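Local atomic coordinates of zinc transport protein ZntB (Vibrio parahaemolyticus RIMD 2210633, PDB entry 3CK6), a protein that probably imports zinc ions across the bacterial inner membrane together with protons, its cytoplasmic domain assembling into a funnel-shaped homopentamer. Residues C36-P41 / S97-Y102; R44-D49 / A106-R111. The protein carries 1 engineered substitution. One frame throughout, in Å; residues are numbered along the deposited sequence.

Contact 1 (C36-P41 / S97-Y102)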
ATOM      1  N   CYS E  36      -6.955 -17.779  33.772  1.00 26.19           N
ATOM      2  CA  CYS E  36      -8.154 -17.248  34.458  1.00 26.91           C
ATOM      3  C   CYS E  36      -9.405 -17.101  33.581  1.00 27.43           C
ATOM      4  O   CYS E  36      -9.307 -16.960  32.364  1.00 26.57           O
ATOM      5  CB  CYS E  36      -7.869 -15.882  35.076  1.00 26.72           C
ATOM      6  SG  CYS E  36      -6.361 -15.844  36.073  1.00 30.07           S
ATOM      7  N   GLU E  37     -10.565 -17.125  34.245  1.00 27.78           N
ATOM      8  CA  GLU E  37     -11.855 -16.810  33.634  1.00 29.62           C
ATOM      9  C   GLU E  37     -12.029 -15.290  33.545  1.00 30.11           C
ATOM     10  O   GLU E  37     -12.105 -14.604  34.555  1.00 30.14           O
ATOM     11  CB  GLU E  37     -13.008 -17.433  34.436  1.00 29.65           C
ATOM     12  CG  GLU E  37     -12.981 -18.971  34.535  1.00 31.12           C
ATOM     13  CD  GLU E  37     -13.519 -19.688  33.296  1.00 34.28           C
ATOM     14  OE1 GLU E  37     -13.515 -19.086  32.197  1.00 34.16           O
ATOM     15  OE2 GLU E  37     -13.948 -20.862  33.426  1.00 32.33           O
ATOM     16  N   ARG E  38     -12.072 -14.771  32.326  1.00 30.45           N
ATOM     17  CA  ARG E  38     -12.163 -13.336  32.116  1.00 31.72           C
ATOM     18  C   ARG E  38     -13.483 -12.734  32.624  1.00 32.16           C
ATOM     19  O   ARG E  38     -13.505 -11.577  33.055  1.00 32.89           O
ATOM     20  CB  ARG E  38     -11.946 -13.007  30.637  1.00 31.96           C
ATOM     21  CG  ARG E  38     -12.015 -11.530  30.280  1.00 33.69           C
ATOM     22  CD  ARG E  38     -11.284 -11.236  28.974  1.00 33.19           C
ATOM     23  NE  ARG E  38     -12.018 -11.764  27.819  1.00 34.88           N
ATOM     24  CZ  ARG E  38     -11.582 -12.754  27.041  1.00 34.87           C
ATOM     25  NH1 ARG E  38     -12.339 -13.148  26.025  1.00 36.07           N
ATOM     26  NH2 ARG E  38     -10.401 -13.351  27.280  1.00 30.04           N
ATOM     27  N   LEU E  39     -14.563 -13.516  32.599  1.00 32.72           N
ATOM     28  CA  LEU E  39     -15.896 -13.012  32.964  1.00 33.84           C
ATOM     29  C   LEU E  39     -16.296 -13.199  34.420  1.00 33.96           C
ATOM     30  O   LEU E  39     -17.390 -12.829  34.818  1.00 35.00           O
ATOM     31  CB  LEU E  39     -16.982 -13.602  32.042  1.00 33.99           C
ATOM     32  CG  LEU E  39     -16.874 -13.221  30.562  1.00 36.18           C
ATOM     33  CD1 LEU E  39     -18.011 -13.844  29.755  1.00 38.45           C
ATOM     34  CD2 LEU E  39     -16.841 -11.702  30.362  1.00 37.08           C
ATOM     35  N   HIS E  40     -15.406 -13.751  35.225  1.00 34.36           N
ATOM     36  CA  HIS E  40     -15.709 -13.985  36.625  1.00 34.20           C
ATOM     37  C   HIS E  40     -15.669 -12.668  37.401  1.00 34.23           C
ATOM     38  O   HIS E  40     -14.697 -11.919  37.265  1.00 34.75           O
ATOM     39  CB  HIS E  40     -14.703 -14.968  37.206  1.00 33.80           C
ATOM     40  CG  HIS E  40     -15.134 -15.567  38.505  1.00 32.27           C
ATOM     41  ND1 HIS E  40     -15.060 -14.880  39.697  1.00 30.78           N
ATOM     42  CD2 HIS E  40     -15.644 -16.785  38.799  1.00 31.21           C
ATOM     43  CE1 HIS E  40     -15.515 -15.648  40.671  1.00 31.74           C
ATOM     44  NE2 HIS E  40     -15.863 -16.814  40.154  1.00 32.08           N
ATOM     45  N   PRO E  41     -16.703 -12.397  38.231  1.00 34.23           N
ATOM     46  CA  PRO E  41     -16.794 -11.184  39.061  1.00 33.79           C
ATOM     47  C   PRO E  41     -15.525 -10.835  39.843  1.00 32.95           C
ATOM     48  O   PRO E  41     -15.274  -9.655  40.100  1.00 33.35           O
ATOM     49  CB  PRO E  41     -17.924 -11.506  40.064  1.00 34.19           C
ATOM     50  CG  PRO E  41     -18.274 -12.960  39.849  1.00 35.42           C
ATOM     51  CD  PRO E  41     -17.878 -13.263  38.431  1.00 34.36           C
ATOM     52  N   SER E  97     -11.260 -14.821  21.996  1.00 31.05           N
ATOM     53  CA  SER E  97     -10.168 -13.928  22.370  1.00 29.75           C
ATOM     54  C   SER E  97      -9.452 -14.432  23.634  1.00 29.35           C
ATOM     55  O   SER E  97     -10.094 -14.691  24.664  1.00 29.08           O
ATOM     56  CB  SER E  97     -10.693 -12.515  22.589  1.00 29.37           C
ATOM     57  OG  SER E  97      -9.605 -11.675  22.917  1.00 29.71           O
ATOM     58  N   ILE E  98      -8.130 -14.571  23.526  1.00 28.32           N
ATOM     59  CA  ILE E  98      -7.265 -14.936  24.644  1.00 28.63           C
ATOM     60  C   ILE E  98      -6.430 -13.680  24.961  1.00 27.87           C
ATOM     61  O   ILE E  98      -5.722 -13.152  24.095  1.00 26.75           O
ATOM     62  CB  ILE E  98      -6.327 -16.113  24.289  1.00 29.01           C
ATOM     63  CG1 ILE E  98      -7.089 -17.408  23.965  1.00 31.60           C
ATOM     64  CG2 ILE E  98      -5.239 -16.321  25.418  1.00 29.63           C
ATOM     65  CD1 ILE E  98      -8.049 -17.869  25.048  1.00 36.90           C
ATOM     66  N   ARG E  99      -6.566 -13.171  26.177  1.00 27.65           N
ATOM     67  CA  ARG E  99      -5.912 -11.925  26.511  1.00 27.38           C
ATOM     68  C   ARG E  99      -4.883 -12.168  27.604  1.00 27.18           C
ATOM     69  O   ARG E  99      -5.181 -12.668  28.687  1.00 26.90           O
ATOM     70  CB  ARG E  99      -6.913 -10.865  26.869  1.00 28.11           C
ATOM     71  CG  ARG E  99      -8.061 -10.839  25.835  1.00 27.29           C
ATOM     72  CD  ARG E  99      -8.902  -9.712  26.075  1.00 29.72           C
ATOM     73  NE  ARG E  99     -10.120  -9.803  25.284  1.00 29.39           N
ATOM     74  CZ  ARG E  99     -11.227  -9.143  25.583  1.00 27.73           C
ATOM     75  NH1 ARG E  99     -11.275  -8.395  26.682  1.00 27.20           N
ATOM     76  NH2 ARG E  99     -12.304  -9.284  24.811  1.00 27.42           N
ATOM     77  N   ILE E 100      -3.662 -11.813  27.273  1.00 26.85           N
ATOM     78  CA  ILE E 100      -2.531 -12.216  28.059  1.00 27.68           C
ATOM     79  C   ILE E 100      -1.779 -10.985  28.550  1.00 28.15           C
ATOM     80  O   ILE E 100      -1.450 -10.089  27.761  1.00 27.55           O
ATOM     81  CB  ILE E 100      -1.551 -13.085  27.204  1.00 27.82           C
ATOM     82  CG1 ILE E 100      -2.231 -14.359  26.699  1.00 29.00           C
ATOM     83  CG2 ILE E 100      -0.214 -13.344  27.974  1.00 27.32           C
ATOM     84  CD1 ILE E 100      -1.325 -15.160  25.806  1.00 29.69           C
ATOM     85  N   LEU E 101      -1.483 -10.978  29.846  1.00 28.38           N
ATOM     86  CA  LEU E 101      -0.669  -9.951  30.471  1.00 29.57           C
ATOM     87  C   LEU E 101       0.642 -10.577  30.882  1.00 29.31           C
ATOM     88  O   LEU E 101       0.647 -11.624  31.522  1.00 30.16           O
ATOM     89  CB  LEU E 101      -1.403  -9.442  31.730  1.00 30.01           C
ATOM     90  CG  LEU E 101      -1.207  -8.049  32.323  1.00 33.21           C
ATOM     91  CD1 LEU E 101      -1.594  -6.956  31.337  1.00 33.93           C
ATOM     92  CD2 LEU E 101      -2.047  -7.906  33.607  1.00 31.52           C
ATOM     93  N   TYR E 102       1.767  -9.960  30.515  1.00 29.19           N
ATOM     94  CA  TYR E 102       3.055 -10.293  31.156  1.00 28.31           C
ATOM     95  C   TYR E 102       3.353  -9.137  32.107  1.00 28.66           C
ATOM     96  O   TYR E 102       3.511  -8.005  31.680  1.00 27.89           O
ATOM     97  CB  TYR E 102       4.165 -10.484  30.121  1.00 28.48           C
ATOM     98  CG  TYR E 102       5.561 -10.824  30.671  1.00 29.39           C
ATOM     99  CD1 TYR E 102       5.768 -11.951  31.477  1.00 30.31           C
ATOM    100  CD2 TYR E 102       6.664 -10.059  30.332  1.00 28.68           C
ATOM    101  CE1 TYR E 102       7.040 -12.273  31.978  1.00 27.60           C
ATOM    102  CE2 TYR E 102       7.977 -10.388  30.813  1.00 27.85           C
ATOM    103  CZ  TYR E 102       8.137 -11.502  31.630  1.00 27.78           C
ATOM    104  OH  TYR E 102       9.374 -11.853  32.120  1.00 29.80           O
TER
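Arg38 leaves the backbone with CG anti to its N and bends at chi3 (71°), which lays its guanidinium against that of Arg99, whose chain runs extended from CG to NE. The two chains run nearly perpendicular to each other, and their planar ends stack, centres 3.9 Å apart and planes at 12°. NE of Arg38 sits over the middle of the Arg99 group, 3.5 Å from Arg99 CZ. Arg38 grips a single acceptor end-on: NH1 and NH2 each donate to Ser97 O at 3.0 Å, both bent and both arriving from the same face of the carbonyl plane. Arg99 NE makes a nearly straight bond of 3.1 Å to Ser97 OG, which lies in the guanidinium plane; this helps to fix the rotation of the group, together with the bonds of Arg99 NH1 to the carbonyls of Leu60 and Ala62. These carbonyl and hydroxyl oxygens line the edges of the two groups and probably offset their repulsion. Arg38 stands in the type I turn from Glu37 to His40, just after strand 32-37, and reaches past the intervening strand 106-111 to strand 96-103, forming a buried arginine-arginine stack on the mixed sheet of a CorA-family cytoplasmic domain.

Contact 2 (R44-D49 / A106-R111). Engineered in segment 44-49: Gly45 (natural residue Ser).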
ATOM      1  N   ARG E  44     -11.205  -8.836  38.256  1.00 27.35           N
ATOM      2  CA  ARG E  44     -10.792  -7.440  38.329  1.00 28.29           C
ATOM      3  C   ARG E  44     -10.178  -7.081  39.688  1.00 27.94           C
ATOM      4  O   ARG E  44      -9.168  -6.372  39.750  1.00 27.71           O
ATOM      5  CB  ARG E  44     -11.961  -6.487  38.034  1.00 28.70           C
ATOM      6  CG  ARG E  44     -11.600  -5.022  38.263  1.00 29.56           C
ATOM      7  CD  ARG E  44     -12.759  -4.100  37.926  1.00 31.90           C
ATOM      8  NE  ARG E  44     -13.035  -4.060  36.493  1.00 32.06           N
ATOM      9  CZ  ARG E  44     -12.421  -3.259  35.622  1.00 33.31           C
ATOM     10  NH1 ARG E  44     -12.780  -3.296  34.339  1.00 30.97           N
ATOM     11  NH2 ARG E  44     -11.452  -2.426  36.031  1.00 31.84           N
ATOM     12  N   GLY E  45     -10.805  -7.543  40.771  1.00 27.96           N
ATOM     13  CA  GLY E  45     -10.331  -7.231  42.123  1.00 27.68           C
ATOM     14  C   GLY E  45      -8.940  -7.783  42.358  1.00 28.24           C
ATOM     15  O   GLY E  45      -8.050  -7.093  42.890  1.00 28.01           O
ATOM     16  N   TRP E  46      -8.752  -9.036  41.953  1.00 27.18           N
ATOM     17  CA  TRP E  46      -7.460  -9.696  42.054  1.00 27.95           C
ATOM     18  C   TRP E  46      -6.370  -8.938  41.296  1.00 27.62           C
ATOM     19  O   TRP E  46      -5.297  -8.677  41.845  1.00 27.35           O
ATOM     20  CB  TRP E  46      -7.584 -11.123  41.539  1.00 27.14           C
ATOM     21  CG  TRP E  46      -6.362 -11.940  41.655  1.00 27.56           C
ATOM     22  CD1 TRP E  46      -5.795 -12.427  42.802  1.00 27.95           C
ATOM     23  CD2 TRP E  46      -5.554 -12.409  40.574  1.00 27.47           C
ATOM     24  NE1 TRP E  46      -4.667 -13.161  42.494  1.00 28.33           N
ATOM     25  CE2 TRP E  46      -4.496 -13.162  41.136  1.00 27.52           C
ATOM     26  CE3 TRP E  46      -5.614 -12.256  39.181  1.00 28.63           C
ATOM     27  CZ2 TRP E  46      -3.528 -13.781  40.352  1.00 25.60           C
ATOM     28  CZ3 TRP E  46      -4.640 -12.864  38.400  1.00 27.57           C
ATOM     29  CH2 TRP E  46      -3.596 -13.607  39.000  1.00 26.98           C
ATOM     30  N   LEU E  47      -6.663  -8.566  40.051  1.00 28.07           N
ATOM     31  CA  LEU E  47      -5.698  -7.835  39.205  1.00 28.39           C
ATOM     32  C   LEU E  47      -5.300  -6.485  39.819  1.00 28.74           C
ATOM     33  O   LEU E  47      -4.110  -6.140  39.887  1.00 27.81           O
ATOM     34  CB  LEU E  47      -6.272  -7.647  37.791  1.00 28.51           C
ATOM     35  CG  LEU E  47      -6.344  -8.920  36.932  1.00 29.26           C
ATOM     36  CD1 LEU E  47      -7.143  -8.686  35.677  1.00 30.30           C
ATOM     37  CD2 LEU E  47      -4.950  -9.438  36.573  1.00 29.81           C
ATOM     38  N   GLU E  48      -6.300  -5.743  40.291  1.00 29.44           N
ATOM     39  CA  GLU E  48      -6.055  -4.456  40.944  1.00 31.02           C
ATOM     40  C   GLU E  48      -5.364  -4.591  42.304  1.00 31.06           C
ATOM     41  O   GLU E  48      -4.456  -3.813  42.613  1.00 30.45           O
ATOM     42  CB  GLU E  48      -7.335  -3.619  41.020  1.00 31.02           C
ATOM     43  CG  GLU E  48      -7.762  -3.147  39.628  1.00 32.76           C
ATOM     44  CD  GLU E  48      -9.101  -2.412  39.601  1.00 33.38           C
ATOM     45  OE1 GLU E  48      -9.572  -2.120  38.479  1.00 38.44           O
ATOM     46  OE2 GLU E  48      -9.676  -2.139  40.672  1.00 37.04           O
ATOM     47  N   ASP E  49      -5.757  -5.592  43.093  1.00 31.45           N
ATOM     48  CA  ASP E  49      -5.060  -5.893  44.349  1.00 32.04           C
ATOM     49  C   ASP E  49      -3.569  -6.144  44.110  1.00 31.87           C
ATOM     50  O   ASP E  49      -2.732  -5.820  44.956  1.00 32.20           O
ATOM     51  CB  ASP E  49      -5.678  -7.118  45.042  1.00 32.44           C
ATOM     52  CG  ASP E  49      -6.947  -6.788  45.843  1.00 34.02           C
ATOM     53  OD1 ASP E  49      -7.297  -5.594  46.056  1.00 33.89           O
ATOM     54  OD2 ASP E  49      -7.605  -7.758  46.267  1.00 35.03           O
ATOM     55  N   ALA E 106       5.307 -12.443  35.668  1.00 26.65           N
ATOM     56  CA  ALA E 106       4.299 -13.511  35.613  1.00 26.52           C
ATOM     57  C   ALA E 106       3.498 -13.416  34.330  1.00 27.23           C
ATOM     58  O   ALA E 106       3.288 -12.324  33.797  1.00 28.53           O
ATOM     59  CB  ALA E 106       3.354 -13.408  36.796  1.00 26.68           C
ATOM     60  N   LEU E 107       3.007 -14.560  33.874  1.00 26.65           N
ATOM     61  CA  LEU E 107       2.135 -14.626  32.718  1.00 28.07           C
ATOM     62  C   LEU E 107       0.730 -14.882  33.207  1.00 27.65           C
ATOM     63  O   LEU E 107       0.488 -15.899  33.837  1.00 28.58           O
ATOM     64  CB  LEU E 107       2.567 -15.784  31.825  1.00 27.96           C
ATOM     65  CG  LEU E 107       2.833 -15.630  30.325  1.00 32.08           C
ATOM     66  CD1 LEU E 107       1.941 -16.607  29.521  1.00 35.23           C
ATOM     67  CD2 LEU E 107       2.777 -14.185  29.804  1.00 31.79           C
ATOM     68  N   ILE E 108      -0.175 -13.954  32.930  1.00 27.80           N
ATOM     69  CA  ILE E 108      -1.591 -14.083  33.273  1.00 27.82           C
ATOM     70  C   ILE E 108      -2.366 -14.143  31.957  1.00 28.18           C
ATOM     71  O   ILE E 108      -2.338 -13.193  31.173  1.00 27.64           O
ATOM     72  CB  ILE E 108      -2.120 -12.876  34.091  1.00 27.65           C
ATOM     73  CG1 ILE E 108      -1.319 -12.654  35.383  1.00 27.25           C
ATOM     74  CG2 ILE E 108      -3.596 -13.035  34.410  1.00 28.26           C
ATOM     75  CD1 ILE E 108      -1.681 -11.302  36.050  1.00 29.14           C
ATOM     76  N   SER E 109      -3.031 -15.268  31.718  1.00 28.66           N
ATOM     77  CA  SER E 109      -3.873 -15.402  30.545  1.00 29.41           C
ATOM     78  C   SER E 109      -5.329 -15.505  30.960  1.00 30.06           C
ATOM     79  O   SER E 109      -5.647 -16.078  32.013  1.00 30.12           O
ATOM     80  CB  SER E 109      -3.449 -16.599  29.682  1.00 29.84           C
ATOM     81  OG  SER E 109      -3.562 -17.808  30.396  1.00 29.13           O
ATOM     82  N   THR E 110      -6.213 -14.933  30.135  1.00 30.17           N
ATOM     83  CA  THR E 110      -7.633 -14.863  30.450  1.00 30.54           C
ATOM     84  C   THR E 110      -8.420 -15.398  29.263  1.00 29.78           C
ATOM     85  O   THR E 110      -8.019 -15.214  28.101  1.00 30.27           O
ATOM     86  CB  THR E 110      -8.143 -13.428  30.804  1.00 31.32           C
ATOM     87  OG1 THR E 110      -8.148 -12.590  29.631  1.00 32.95           O
ATOM     88  CG2 THR E 110      -7.329 -12.776  31.934  1.00 32.29           C
ATOM     89  N   ARG E 111      -9.504 -16.101  29.563  1.00 29.91           N
ATOM     90  CA  ARG E 111     -10.324 -16.703  28.537  1.00 30.09           C
ATOM     91  C   ARG E 111     -11.806 -16.467  28.831  1.00 30.77           C
ATOM     92  O   ARG E 111     -12.199 -16.202  29.969  1.00 30.34           O
ATOM     93  CB  ARG E 111     -10.032 -18.218  28.454  1.00 30.15           C
ATOM     94  CG  ARG E 111     -10.480 -19.012  29.699  1.00 31.41           C
ATOM     95  CD  ARG E 111     -11.393 -20.127  29.290  1.00 32.25           C
ATOM     96  NE  ARG E 111     -12.062 -20.823  30.389  1.00 30.42           N
ATOM     97  CZ  ARG E 111     -11.781 -22.076  30.750  1.00 30.95           C
ATOM     98  NH1 ARG E 111     -10.821 -22.756  30.116  1.00 30.90           N
ATOM     99  NH2 ARG E 111     -12.443 -22.651  31.748  1.00 29.55           N
TER
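Ile108 sets its CD1 methyl against both Leu47 and Trp46 of helix 43-49, and this small apolar cluster is the close-packed part of the contact. The nearest approach is CD1 of Ile108 to CD2 of Leu47, 3.8 Å, where the two side chains lie alongside each other, pointing contrary ways. Trp46 comes head-on toward the isoleucine, and both branches reach it: CD1, oblique to the ring, and CG2 of Ile108 each lie 4.1 Å from Trp46 CZ3. With its CG anti to the backbone N (chi1 -177°), Trp46 carries its six-membered ring down to the strand, while NE1 donates to the carbonyl of Glu26. This is helix-on-sheet packing in an alpha/beta domain of the CorA family: helix 43-49 follows strand 32-37 in the chain and lies over a face of the mixed sheet at the neighbouring strand 106-111. Leu47 also touches Val57 and Leu60 of helix 54-60, which extends the apolar layer. Away from the strand the helix turns polar and more open to solvent. Arg44 and Glu48, one turn apart and only partly buried, form a salt bridge with NH2 of Arg44 3.1 Å from OE1 of Glu48; Asp58 gives the same nitrogen a second carboxylate.

In the fold
Contacts 1 and 2 have centres about 7 Å apart and interlock along the chain, their segments alternating. Strand 106-111 joins them, lying between strands 32-37 and 96-103 in the mixed sheet. Two probable backbone hydrogen bonds tie it to contact 1: Leu101 N to Ile108 O at 2.7 Å on one side, and Arg38 N to Arg111 O at 2.8 Å on the other. Side chains meet as well, CG2 of Ile100 lying 3.6 Å from CD2 of Leu107. Helix 54-60 reaches both: the side chain of Leu47 packs on Leu60, whose backbone O accepts from Arg99 NH1. No other subunit of the pentamer touches either contact, so both belong to the internal packing of one cytoplasmic domain.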